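Local coordinates for acetyl xylan esterase (Paenibacillus sp. R4, PDB 6AGQ), which probably removes acetyl groups from acetylated xylan as a cold-active esterase of the alpha/beta-hydrolase clan, at residues A[208-220]-A[243-256]. Sequence-based numbering, arbitrary orientation.
Sequences FPFLCHFRRSVEI and EEQVYRTLSYFDGM
Phe214 and Leu250 meet at the apolar centre, their side chains at about a right angle: Leu250 CB lies 3.6 Å from Phe214 CD2, and the leucine's branched end covers one ring face. The Leu211 backbone backs the opposite face, so the ring is sandwiched between its own segment and helix 243-251. Tyr247 extends this core along helix 214-219. Arg215 CG stands 3.9 Å from the Tyr247 ring centroid, 6° off the normal, a CH-pi contact, while Val218 CG1 approaches Tyr247 OH at 3.3 Å. With CG anti to the backbone N (chi1 -170°) and a bend at chi3, the arginine crosses that ring to reach Glu243. There NH1 and NH2 of Arg215 both grip OE2 of Glu243, at 2.8 and 3.0 Å, a salt bridge on the solvent-facing side.

Farther along, Met256 SD makes a sulfur-aromatic contact over one face of the His213 ring, 4.2 Å from its centroid and off-centre; His213 NE2 is hydrogen-bonded to Tyr14 OH. Asp254 turns its carboxylate to the start of helix 214-219: OD1 accepts from His213 N (2.8 Å) and OD2 from Phe214 N (3.0 Å), both on the syn side, somewhat out of plane. OD1 also takes Met256 N. An alanine at Asp254 would probably leave these three amides without their acceptor and loosen the join between the helix starts. Gly255 N adds a nearly straight bond (174°) to Leu211 O. Asp254, near a bound zinc ion, is the N-cap of helix 255-259 and joins it to helix 214-219, within the helical insertion between strands 203-207 and 265-271 of an alpha/beta-hydrolase fold.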
loop_
_atom_site.group_PDB
_atom_site.type_symbol
_atom_site.label_atom_id
_atom_site.label_comp_id
_atom_site.label_asym_id
_atom_site.label_seq_id
_atom_site.Cartn_x
_atom_site.Cartn_y
_atom_site.Cartn_z
ATOM N N PHE A 208 3.726 18.956 -18.736
ATOM C CA PHE A 208 4.623 17.941 -18.125
ATOM C C PHE A 208 5.247 16.923 -19.069
ATOM O O PHE A 208 4.956 15.717 -18.980
ATOM C CB PHE A 208 4.087 17.322 -16.812
ATOM C CG PHE A 208 2.660 16.878 -16.813
ATOM C CD1 PHE A 208 2.218 15.809 -17.604
ATOM C CD2 PHE A 208 1.767 17.425 -15.888
ATOM C CE1 PHE A 208 0.900 15.350 -17.528
ATOM C CE2 PHE A 208 0.458 16.967 -15.786
ATOM C CZ PHE A 208 0.018 15.931 -16.608
ATOM N N PRO A 209 6.164 17.413 -19.963
ATOM C CA PRO A 209 6.576 16.613 -21.079
ATOM C C PRO A 209 7.451 15.418 -20.649
ATOM O O PRO A 209 8.383 15.570 -19.843
ATOM C CB PRO A 209 7.326 17.584 -21.970
ATOM C CG PRO A 209 7.742 18.704 -21.083
ATOM C CD PRO A 209 6.688 18.786 -20.043
ATOM N N PHE A 210 7.060 14.257 -21.177
ATOM C CA PHE A 210 7.775 12.985 -21.136
ATOM C C PHE A 210 8.786 12.999 -22.271
ATOM O O PHE A 210 8.820 13.968 -23.075
ATOM C CB PHE A 210 6.713 11.875 -21.280
ATOM C CG PHE A 210 7.236 10.496 -21.240
ATOM C CD1 PHE A 210 7.841 9.995 -20.101
ATOM C CD2 PHE A 210 7.059 9.649 -22.327
ATOM C CE1 PHE A 210 8.314 8.686 -20.056
ATOM C CE2 PHE A 210 7.556 8.364 -22.299
ATOM C CZ PHE A 210 8.197 7.883 -21.166
ATOM N N LEU A 211 9.688 12.003 -22.290
ATOM C CA LEU A 211 10.753 11.936 -23.316
ATOM C C LEU A 211 11.798 13.052 -23.209
ATOM O O LEU A 211 12.372 13.469 -24.226
ATOM C CB LEU A 211 10.204 11.914 -24.763
ATOM C CG LEU A 211 8.952 11.035 -24.980
ATOM C CD1 LEU A 211 8.169 11.328 -26.267
ATOM C CD2 LEU A 211 9.361 9.576 -24.901
ATOM N N CYS A 212 12.091 13.499 -21.991
ATOM C CA CYS A 212 13.092 14.558 -21.765
ATOM C C CYS A 212 14.123 14.037 -20.783
ATOM O O CYS A 212 13.796 13.351 -19.819
ATOM C CB CYS A 212 12.498 15.867 -21.211
ATOM S SG CYS A 212 11.268 16.708 -22.289
ATOM N N HIS A 213 15.362 14.438 -21.035
ATOM C CA HIS A 213 16.499 14.153 -20.223
ATOM C C HIS A 213 16.540 12.698 -19.758
ATOM O O HIS A 213 16.529 12.446 -18.549
ATOM C CB HIS A 213 16.515 15.196 -19.082
ATOM C CG HIS A 213 17.856 15.378 -18.455
ATOM N ND1 HIS A 213 19.010 14.836 -18.988
ATOM C CD2 HIS A 213 18.237 16.066 -17.351
ATOM C CE1 HIS A 213 20.042 15.152 -18.218
ATOM N NE2 HIS A 213 19.596 15.886 -17.212
ATOM N N PHE A 214 16.528 11.766 -20.732
ATOM C CA PHE A 214 16.379 10.308 -20.477
ATOM C C PHE A 214 17.239 9.673 -19.370
ATOM O O PHE A 214 16.750 8.884 -18.571
ATOM C CB PHE A 214 16.594 9.485 -21.737
ATOM C CG PHE A 214 15.415 9.498 -22.700
ATOM C CD1 PHE A 214 14.245 8.799 -22.404
ATOM C CD2 PHE A 214 15.496 10.183 -23.903
ATOM C CE1 PHE A 214 13.175 8.780 -23.278
ATOM C CE2 PHE A 214 14.436 10.184 -24.782
ATOM C CZ PHE A 214 13.267 9.478 -24.467
ATOM N N ARG A 215 18.522 9.938 -19.378
ATOM C CA ARG A 215 19.426 9.311 -18.445
ATOM C C ARG A 215 19.151 9.764 -16.998
ATOM O O ARG A 215 19.263 8.989 -16.075
ATOM C CB ARG A 215 20.852 9.616 -18.844
ATOM C CG ARG A 215 21.883 8.796 -18.073
ATOM C CD ARG A 215 23.252 9.445 -18.211
ATOM N NE ARG A 215 23.865 9.107 -19.492
ATOM C CZ ARG A 215 24.545 7.986 -19.725
ATOM N NH1 ARG A 215 24.725 7.028 -18.786
ATOM N NH2 ARG A 215 25.043 7.813 -20.924
ATOM N N ARG A 216 18.705 10.984 -16.812
ATOM C CA ARG A 216 18.303 11.437 -15.485
ATOM C C ARG A 216 16.952 10.845 -15.033
ATOM O O ARG A 216 16.823 10.372 -13.908
ATOM C CB ARG A 216 18.311 12.945 -15.393
ATOM C CG ARG A 216 18.046 13.433 -13.979
ATOM C CD ARG A 216 18.093 14.950 -13.882
ATOM N NE ARG A 216 17.545 15.367 -12.595
ATOM C CZ ARG A 216 18.217 15.370 -11.428
ATOM N NH1 ARG A 216 17.580 15.719 -10.315
ATOM N NH2 ARG A 216 19.502 15.036 -11.350
ATOM N N SER A 217 15.953 10.901 -15.895
ATOM C CA SER A 217 14.673 10.256 -15.636
ATOM C C SER A 217 14.893 8.857 -15.097
ATOM O O SER A 217 14.398 8.528 -14.023
ATOM C CB SER A 217 13.881 10.199 -16.898
ATOM O OG SER A 217 13.640 11.512 -17.369
ATOM N N VAL A 218 15.675 8.053 -15.811
ATOM C CA VAL A 218 15.936 6.672 -15.404
ATOM C C VAL A 218 16.692 6.540 -14.088
ATOM O O VAL A 218 16.245 5.836 -13.216
ATOM C CB VAL A 218 16.706 5.905 -16.501
ATOM C CG1 VAL A 218 17.206 4.558 -15.974
ATOM C CG2 VAL A 218 15.807 5.683 -17.728
ATOM N N GLU A 219 17.812 7.249 -13.935
ATOM C CA GLU A 219 18.632 7.161 -12.737
ATOM C C GLU A 219 17.976 7.709 -11.474
ATOM O O GLU A 219 18.233 7.198 -10.381
ATOM C CB GLU A 219 20.036 7.774 -12.963
ATOM C CG GLU A 219 20.171 9.259 -12.648
ATOM C CD GLU A 219 21.505 9.903 -13.085
ATOM O OE1 GLU A 219 22.155 9.425 -14.058
ATOM O OE2 GLU A 219 21.898 10.917 -12.440
ATOM N N ILE A 220 17.114 8.717 -11.579
ATOM C CA ILE A 220 16.367 9.128 -10.392
ATOM C C ILE A 220 15.098 8.337 -10.163
ATOM O O ILE A 220 14.298 8.688 -9.288
ATOM C CB ILE A 220 16.132 10.655 -10.317
ATOM C CG1 ILE A 220 15.080 11.149 -11.321
ATOM C CG2 ILE A 220 17.483 11.365 -10.415
ATOM C CD1 ILE A 220 14.898 12.656 -11.300
ATOM N N GLU A 243 25.029 0.406 -21.981
ATOM C CA GLU A 243 24.350 1.636 -21.564
ATOM C C GLU A 243 24.624 2.753 -22.534
ATOM O O GLU A 243 23.781 3.638 -22.707
ATOM C CB GLU A 243 24.714 2.100 -20.132
ATOM C CG GLU A 243 26.168 2.598 -19.874
ATOM C CD GLU A 243 26.539 4.049 -20.298
ATOM O OE1 GLU A 243 27.762 4.322 -20.475
ATOM O OE2 GLU A 243 25.658 4.934 -20.447
ATOM N N GLU A 244 25.820 2.742 -23.130
ATOM C CA GLU A 244 26.259 3.848 -23.998
ATOM C C GLU A 244 25.403 3.886 -25.284
ATOM O O GLU A 244 24.806 4.873 -25.597
ATOM C CB GLU A 244 27.763 3.712 -24.315
ATOM C CG GLU A 244 28.422 4.981 -24.823
ATOM C CD GLU A 244 29.767 4.736 -25.530
ATOM O OE1 GLU A 244 29.833 5.022 -26.740
ATOM O OE2 GLU A 244 30.745 4.250 -24.896
ATOM N N GLN A 245 25.306 2.767 -25.974
ATOM C CA GLN A 245 24.356 2.615 -27.075
ATOM C C GLN A 245 22.915 2.940 -26.656
ATOM O O GLN A 245 22.228 3.673 -27.364
ATOM C CB GLN A 245 24.470 1.228 -27.715
ATOM C CG GLN A 245 23.734 1.032 -29.049
ATOM C CD GLN A 245 23.995 2.140 -30.058
ATOM O OE1 GLN A 245 25.111 2.251 -30.557
ATOM N NE2 GLN A 245 22.961 2.995 -30.349
ATOM N N VAL A 246 22.457 2.474 -25.506
ATOM C CA VAL A 246 21.062 2.774 -25.106
ATOM C C VAL A 246 20.810 4.295 -25.045
ATOM O O VAL A 246 19.893 4.769 -25.702
ATOM C CB VAL A 246 20.649 2.072 -23.805
ATOM C CG1 VAL A 246 19.306 2.578 -23.316
ATOM C CG2 VAL A 246 20.561 0.572 -24.000
ATOM N N TYR A 247 21.668 5.071 -24.359
ATOM C CA TYR A 247 21.437 6.503 -24.202
ATOM C C TYR A 247 21.833 7.298 -25.434
ATOM O O TYR A 247 21.290 8.387 -25.655
ATOM C CB TYR A 247 22.087 7.061 -22.919
ATOM C CG TYR A 247 21.418 6.493 -21.667
ATOM C CD1 TYR A 247 20.089 6.788 -21.371
ATOM C CD2 TYR A 247 22.070 5.610 -20.826
ATOM C CE1 TYR A 247 19.447 6.264 -20.260
ATOM C CE2 TYR A 247 21.429 5.067 -19.711
ATOM C CZ TYR A 247 20.146 5.422 -19.415
ATOM O OH TYR A 247 19.485 4.873 -18.324
ATOM N N ARG A 248 22.760 6.808 -26.243
ATOM C CA ARG A 248 22.998 7.468 -27.539
ATOM C C ARG A 248 21.794 7.274 -28.497
ATOM O O ARG A 248 21.419 8.200 -29.167
ATOM C CB ARG A 248 24.314 7.015 -28.175
ATOM C CG ARG A 248 24.435 7.387 -29.651
ATOM C CD ARG A 248 25.833 7.149 -30.171
ATOM N NE ARG A 248 26.130 5.713 -30.221
ATOM C CZ ARG A 248 26.944 5.047 -29.391
ATOM N NH1 ARG A 248 27.120 3.734 -29.565
ATOM N NH2 ARG A 248 27.588 5.660 -28.393
ATOM N N THR A 249 21.164 6.095 -28.526
ATOM C CA THR A 249 19.873 5.912 -29.267
ATOM C C THR A 249 18.862 6.956 -28.825
ATOM O O THR A 249 18.288 7.634 -29.663
ATOM C CB THR A 249 19.251 4.513 -29.056
ATOM O OG1 THR A 249 20.116 3.546 -29.601
ATOM C CG2 THR A 249 17.854 4.336 -29.718
ATOM N N LEU A 250 18.688 7.107 -27.519
ATOM C CA LEU A 250 17.633 7.959 -26.964
ATOM C C LEU A 250 17.895 9.463 -27.129
ATOM O O LEU A 250 16.921 10.284 -27.178
ATOM C CB LEU A 250 17.385 7.584 -25.494
ATOM C CG LEU A 250 16.824 6.143 -25.244
ATOM C CD1 LEU A 250 16.837 5.727 -23.763
ATOM C CD2 LEU A 250 15.417 6.006 -25.759
ATOM N N SER A 251 19.190 9.841 -27.254
ATOM C CA SER A 251 19.545 11.257 -27.418
ATOM C C SER A 251 18.941 11.936 -28.692
ATOM O O SER A 251 18.572 13.103 -28.678
ATOM C CB SER A 251 21.103 11.395 -27.397
ATOM O OG SER A 251 21.665 10.792 -28.604
ATOM N N TYR A 252 18.824 11.183 -29.774
ATOM C CA TYR A 252 18.144 11.634 -31.010
ATOM C C TYR A 252 16.684 12.008 -30.823
ATOM O O TYR A 252 16.150 12.768 -31.631
ATOM C CB TYR A 252 18.249 10.572 -32.108
ATOM C CG TYR A 252 19.670 10.380 -32.597
ATOM C CD1 TYR A 252 20.201 11.198 -33.606
ATOM C CD2 TYR A 252 20.489 9.399 -32.048
ATOM C CE1 TYR A 252 21.512 11.024 -34.046
ATOM C CE2 TYR A 252 21.791 9.218 -32.491
ATOM C CZ TYR A 252 22.298 10.024 -33.478
ATOM O OH TYR A 252 23.615 9.854 -33.885
ATOM N N PHE A 253 16.068 11.510 -29.752
ATOM C CA PHE A 253 14.648 11.698 -29.492
ATOM C C PHE A 253 14.386 12.524 -28.236
ATOM O O PHE A 253 13.214 12.718 -27.821
ATOM C CB PHE A 253 13.978 10.325 -29.397
ATOM C CG PHE A 253 14.322 9.468 -30.493
ATOM C CD1 PHE A 253 13.640 9.574 -31.697
ATOM C CD2 PHE A 253 15.373 8.570 -30.387
ATOM C CE1 PHE A 253 14.035 8.829 -32.788
ATOM C CE2 PHE A 253 15.785 7.844 -31.469
ATOM C CZ PHE A 253 15.078 7.934 -32.648
ATOM N N ASP A 254 15.449 13.049 -27.631
ATOM C CA ASP A 254 15.345 13.682 -26.325
ATOM C C ASP A 254 14.785 15.113 -26.463
ATOM O O ASP A 254 15.360 15.960 -27.142
ATOM C CB ASP A 254 16.685 13.689 -25.604
ATOM C CG ASP A 254 16.556 13.951 -24.099
ATOM O OD1 ASP A 254 15.921 14.963 -23.690
ATOM O OD2 ASP A 254 17.109 13.139 -23.321
ATOM N N GLY A 255 13.669 15.374 -25.785
ATOM C CA GLY A 255 13.043 16.704 -25.819
ATOM C C GLY A 255 13.953 17.878 -25.448
ATOM O O GLY A 255 13.775 18.972 -25.950
ATOM N N MET A 256 14.912 17.656 -24.573
ATOM C CA MET A 256 15.935 18.662 -24.275
ATOM C C MET A 256 16.769 19.072 -25.523
ATOM O O MET A 256 17.018 20.254 -25.781
ATOM C CB MET A 256 16.832 18.077 -23.201
ATOM C CG MET A 256 18.024 18.916 -22.774
ATOM S SD MET A 256 18.758 18.051 -21.380
ATOM C CE MET A 256 19.825 16.833 -22.157
#